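Local coordinates for pyridoxamine 5'-phosphate oxidase-related, FMN-binding protein (Paracoccus denitrificans, PDB 6VNA) that probably degrades heme of the c type, acting as a noncanonical heme oxygenase built on the split-barrel fold of the FMN-binding oxidases, at residues L16-L21 and A91-I95; A24-G30 and G75-E81. All blocks are in the same frame, centred on the assembly; numbering follows the deposited sequence.

Contact 1. Residues L16-L21 and A91-I95; sequences LARQLL and ARLSI
In this split-barrel protein the N-terminal helix lies across a β-strand at nearly a right angle, covering one face of the sheet, and residues 16-21 and 91-95 give a compact view of that packing. The first segment is regular α-helix, part of helix 11-23, with Leu20 N bonded to Leu16 O at 2.9 Å and Leu21 N to Ala17 O at 3.2 Å. In the second, Ala91 leads into extended strand 92-95. The axes of these short segments cross at -88° and approach to 8.6 Å; the closest CA pair is Ala17 and Leu93, 6.5 Å apart.

Ala91, just before the strand, and Leu93 and Ile95 within it direct their CA-to-CB bonds toward the helix, while that of Arg92 points away. Leu20, with chi1 m and chi2 t, reaches the start of the strand: its CD1 lies 4.2 Å from Ala91 CB, 4.0 Å from Arg92 N and 4.1 Å from Leu93 CB. Leu16 (t, p) adds CD2 at 4.3 Å from Ala91 CB. Leu93 (t, p) brings CD2 to the helix, 3.9 Å from Ala17 O and 3.8 Å from Leu21 CD1. Two residues further along the strand, Leu21 CD2 meets Ile95 CD1 at 4.0 Å. Leu140, Leu150 and Met155 continue this apolar layer, whereas Ser94 OG, on the other strand face, bonds to Val41 O of the second subunit.

Every contact between side chains is aliphatic, and the touches on Arg92 N and Ala17 O are van der Waals, so shape and buried carbon hold the helix on the sheet.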
# COMPACT_ATOMS: atom_id res chain seq x y z
N LEU A 16 -7.16 -17.32 6.83
CA LEU A 16 -6.06 -16.83 5.96
C LEU A 16 -5.78 -15.35 6.29
O LEU A 16 -4.59 -15.02 6.53
CB LEU A 16 -6.44 -17.02 4.49
CG LEU A 16 -5.28 -16.69 3.55
CD1 LEU A 16 -4.00 -17.36 4.03
CD2 LEU A 16 -5.62 -17.06 2.11
N ALA A 17 -6.83 -14.52 6.38
CA ALA A 17 -6.76 -13.07 6.70
C ALA A 17 -6.06 -12.86 8.03
O ALA A 17 -5.20 -11.98 8.12
CB ALA A 17 -8.13 -12.45 6.73
N ARG A 18 -6.45 -13.63 9.05
CA ARG A 18 -5.87 -13.53 10.41
C ARG A 18 -4.41 -14.00 10.39
O ARG A 18 -3.60 -13.42 11.16
CB ARG A 18 -6.69 -14.37 11.40
CG ARG A 18 -8.12 -13.89 11.55
CD ARG A 18 -8.77 -14.43 12.81
NE ARG A 18 -10.16 -14.01 12.89
CZ ARG A 18 -11.21 -14.70 12.44
NH1 ARG A 18 -11.04 -15.89 11.88
NH2 ARG A 18 -12.42 -14.20 12.57
N GLN A 19 -4.11 -15.03 9.57
CA GLN A 19 -2.75 -15.64 9.49
C GLN A 19 -1.80 -14.63 8.83
O GLN A 19 -0.63 -14.51 9.32
CB GLN A 19 -2.77 -16.98 8.75
CG GLN A 19 -3.29 -18.15 9.59
CD GLN A 19 -3.66 -19.40 8.82
OE1 GLN A 19 -4.10 -19.38 7.68
NE2 GLN A 19 -3.48 -20.54 9.46
N LEU A 20 -2.25 -13.95 7.77
CA LEU A 20 -1.50 -12.87 7.09
C LEU A 20 -1.16 -11.76 8.09
O LEU A 20 0.02 -11.31 8.12
CB LEU A 20 -2.31 -12.31 5.91
CG LEU A 20 -2.36 -13.22 4.69
CD1 LEU A 20 -3.17 -12.61 3.56
CD2 LEU A 20 -0.95 -13.53 4.20
N LEU A 21 -2.13 -11.34 8.90
CA LEU A 21 -1.87 -10.24 9.88
C LEU A 21 -0.86 -10.71 10.94
O LEU A 21 0.04 -9.91 11.28
CB LEU A 21 -3.19 -9.76 10.48
CG LEU A 21 -4.00 -8.84 9.56
CD1 LEU A 21 -5.48 -8.86 9.91
CD2 LEU A 21 -3.47 -7.43 9.63
N ALA A 91 -0.89 -14.46 -1.69
CA ALA A 91 -2.08 -14.10 -0.89
C ALA A 91 -1.86 -12.68 -0.37
O ALA A 91 -0.69 -12.34 0.02
CB ALA A 91 -2.30 -15.09 0.23
N ARG A 92 -2.92 -11.88 -0.32
CA ARG A 92 -2.80 -10.46 0.10
C ARG A 92 -4.14 -9.91 0.56
O ARG A 92 -5.20 -10.22 -0.03
CB ARG A 92 -2.29 -9.62 -1.07
CG ARG A 92 -3.19 -9.73 -2.29
CD ARG A 92 -2.29 -9.79 -3.49
NE ARG A 92 -3.00 -9.58 -4.74
CZ ARG A 92 -3.04 -10.43 -5.75
NH1 ARG A 92 -2.46 -11.62 -5.69
NH2 ARG A 92 -3.72 -10.07 -6.83
N LEU A 93 -4.06 -9.09 1.60
CA LEU A 93 -5.23 -8.54 2.31
C LEU A 93 -5.18 -7.02 2.19
O LEU A 93 -4.09 -6.45 2.51
CB LEU A 93 -5.14 -9.01 3.77
CG LEU A 93 -6.22 -8.41 4.67
CD1 LEU A 93 -7.59 -8.88 4.20
CD2 LEU A 93 -5.95 -8.77 6.13
N SER A 94 -6.26 -6.41 1.69
CA SER A 94 -6.48 -4.94 1.64
C SER A 94 -7.36 -4.56 2.82
O SER A 94 -8.47 -5.09 2.90
CB SER A 94 -7.17 -4.47 0.39
OG SER A 94 -6.34 -4.64 -0.74
N ILE A 95 -6.89 -3.66 3.68
CA ILE A 95 -7.73 -3.13 4.78
C ILE A 95 -8.01 -1.65 4.54
O ILE A 95 -7.09 -0.96 4.12
CB ILE A 95 -7.03 -3.39 6.12
CG1 ILE A 95 -6.94 -4.90 6.35
CG2 ILE A 95 -7.73 -2.67 7.25
CD1 ILE A 95 -6.19 -5.25 7.60

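Contact 2. Residues A24-G30 and G75-E81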
# COMPACT_ATOMS: atom_id res chain seq x y z
N ALA A 24 2.65 -10.61 9.39
CA ALA A 24 3.00 -9.28 8.82
C ALA A 24 4.13 -8.61 9.62
O ALA A 24 4.00 -8.45 10.82
CB ALA A 24 1.77 -8.40 8.79
N ARG A 25 5.20 -8.20 8.94
CA ARG A 25 6.28 -7.34 9.51
C ARG A 25 6.32 -5.98 8.76
O ARG A 25 6.79 -5.01 9.34
CB ARG A 25 7.61 -8.11 9.46
CG ARG A 25 7.61 -9.40 10.27
CD ARG A 25 7.35 -9.15 11.75
NE ARG A 25 7.34 -10.33 12.61
CZ ARG A 25 6.28 -11.10 12.85
NH1 ARG A 25 5.12 -10.86 12.28
NH2 ARG A 25 6.41 -12.14 13.67
N HIS A 26 5.83 -5.91 7.52
CA HIS A 26 5.81 -4.69 6.68
C HIS A 26 4.49 -4.62 5.94
O HIS A 26 3.81 -5.65 5.90
CB HIS A 26 6.98 -4.67 5.69
CG HIS A 26 8.30 -4.85 6.36
ND1 HIS A 26 8.88 -3.83 7.08
CD2 HIS A 26 9.13 -5.92 6.46
CE1 HIS A 26 10.02 -4.26 7.60
NE2 HIS A 26 10.20 -5.54 7.22
N ALA A 27 4.18 -3.45 5.37
CA ALA A 27 2.98 -3.26 4.54
C ALA A 27 3.15 -2.08 3.58
O ALA A 27 4.09 -1.26 3.77
CB ALA A 27 1.79 -3.04 5.43
N SER A 28 2.24 -1.99 2.61
CA SER A 28 1.99 -0.75 1.84
C SER A 28 0.91 0.05 2.58
O SER A 28 -0.18 -0.50 2.77
CB SER A 28 1.58 -1.06 0.43
OG SER A 28 2.58 -1.80 -0.22
N LEU A 29 1.21 1.27 2.99
CA LEU A 29 0.20 2.15 3.67
C LEU A 29 -0.29 3.19 2.66
O LEU A 29 0.54 3.82 1.96
CB LEU A 29 0.84 2.81 4.88
CG LEU A 29 0.05 3.95 5.52
CD1 LEU A 29 -1.15 3.44 6.31
CD2 LEU A 29 0.97 4.77 6.40
N GLY A 30 -1.61 3.27 2.51
CA GLY A 30 -2.28 4.36 1.80
C GLY A 30 -2.67 5.50 2.73
O GLY A 30 -3.38 5.24 3.76
N GLY A 75 -5.40 3.18 4.29
CA GLY A 75 -5.40 1.85 3.66
C GLY A 75 -4.14 1.05 3.98
O GLY A 75 -3.05 1.66 4.13
N LEU A 76 -4.28 -0.26 4.13
CA LEU A 76 -3.11 -1.20 4.22
C LEU A 76 -3.30 -2.31 3.20
O LEU A 76 -4.45 -2.83 3.11
CB LEU A 76 -3.02 -1.83 5.61
CG LEU A 76 -2.74 -0.90 6.78
CD1 LEU A 76 -2.99 -1.62 8.10
CD2 LEU A 76 -1.33 -0.38 6.72
N LEU A 77 -2.23 -2.61 2.45
CA LEU A 77 -2.01 -3.90 1.75
C LEU A 77 -1.01 -4.74 2.54
O LEU A 77 0.12 -4.27 2.82
CB LEU A 77 -1.45 -3.65 0.34
CG LEU A 77 -1.35 -4.91 -0.52
CD1 LEU A 77 -2.68 -5.66 -0.54
CD2 LEU A 77 -0.94 -4.55 -1.95
N ILE A 78 -1.39 -5.96 2.86
CA ILE A 78 -0.53 -6.93 3.60
C ILE A 78 -0.40 -8.18 2.73
O ILE A 78 -1.40 -8.80 2.40
CB ILE A 78 -1.15 -7.18 4.99
CG1 ILE A 78 -1.24 -5.86 5.76
CG2 ILE A 78 -0.39 -8.24 5.76
CD1 ILE A 78 -2.16 -5.91 6.94
N ALA A 79 0.80 -8.46 2.27
CA ALA A 79 1.11 -9.64 1.43
C ALA A 79 1.97 -10.58 2.26
O ALA A 79 2.50 -10.16 3.30
CB ALA A 79 1.78 -9.21 0.14
N ALA A 80 2.01 -11.84 1.84
CA ALA A 80 2.90 -12.89 2.38
C ALA A 80 4.33 -12.58 1.93
O ALA A 80 4.61 -12.68 0.72
CB ALA A 80 2.41 -14.22 1.88
N GLU A 81 5.20 -12.18 2.86
CA GLU A 81 6.56 -11.67 2.53
C GLU A 81 7.41 -12.85 2.00
O GLU A 81 8.22 -12.62 1.08
CB GLU A 81 7.14 -10.92 3.74
CG GLU A 81 6.50 -9.52 3.97
CD GLU A 81 6.47 -8.96 5.40
OE1 GLU A 81 7.54 -8.52 5.90
OE2 GLU A 81 5.37 -8.94 6.02
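Leucine, isoleucine and alanine side chains fill the apolar centre on one face of this strand pair. Leu29 CD1 packs against Leu76 CD2 at 3.8 Å, and the same CD2 lies 4.3 Å from Ala27 CB, which also meets Ile78 CG1 at 4.2 Å. Toward the start of the first segment Ala24 CB touches Ile78 CG2 at 3.7 Å. Ile44 and Leu46 of strand 39-48 and Leu21 of helix 11-23 extend the cluster.

The backbones beneath run antiparallel, their short axes at 164° and 4.5 Å apart. Ser28 and Leu77 form a hydrogen-bonded pair, with Ser28 N to Leu77 O at 3.1 Å and Leu77 N to Ser28 O at 3.0 Å. Gly30 and Gly75 form the next, with Gly30 N to Gly75 O at 2.7 Å and Gly75 N to Gly30 O at 2.9 Å. Between them sits the non-hydrogen-bonded pair Leu29-Leu76. Here CA-H...O contacts run from Leu76 CA to Ser28 O at 3.3 Å and from Leu29 CA to Gly75 O at 3.3 Å. Antiparallel pairing of this kind, here between strands far apart in sequence, belongs to the split barrel of the pyridoxamine 5'-phosphate oxidase family, which commonly dimerises. The face carrying Ser28 and Leu77 turns to the second subunit, and Ser28 OG is hydrogen-bonded to Ser28 OG of that subunit.

Beyond the regular pairing, Glu81 swings back to the first segment. Its OE2 accepts a nearly linear bond from Arg25 N at 3.0 Å and a weak one from His26 N at 3.4 Å, while Glu81 OE1 sits 3.1 Å from His26 CD2 at the ring edge. The guanidinium of Arg25 faces elsewhere: NH1 bonds to Ala24 O at 3.0 Å, and NE to the carbonyl of Arg115.

Overall arrangement
From the N terminus the chain runs through helix 11-23, which supplies the first side of contact 1, and turns directly into strand 26-32, the first side of contact 2. After strands 39-48 and 54-59 and helix 63-70, strand 73-79 returns beside strand 26-32 and closes the inner loop at contact 2. The chain then reaches strand 92-101, whose start meets the helix and closes the outer loop at contact 1, so the two loops nest without crossing. Strands 73-79 and 92-101 are sheet neighbours, and Leu21 packs on Ile78, so the helix bears on both. Together the contacts tie the N-terminal helix to a sheet whose other face meets the second subunit.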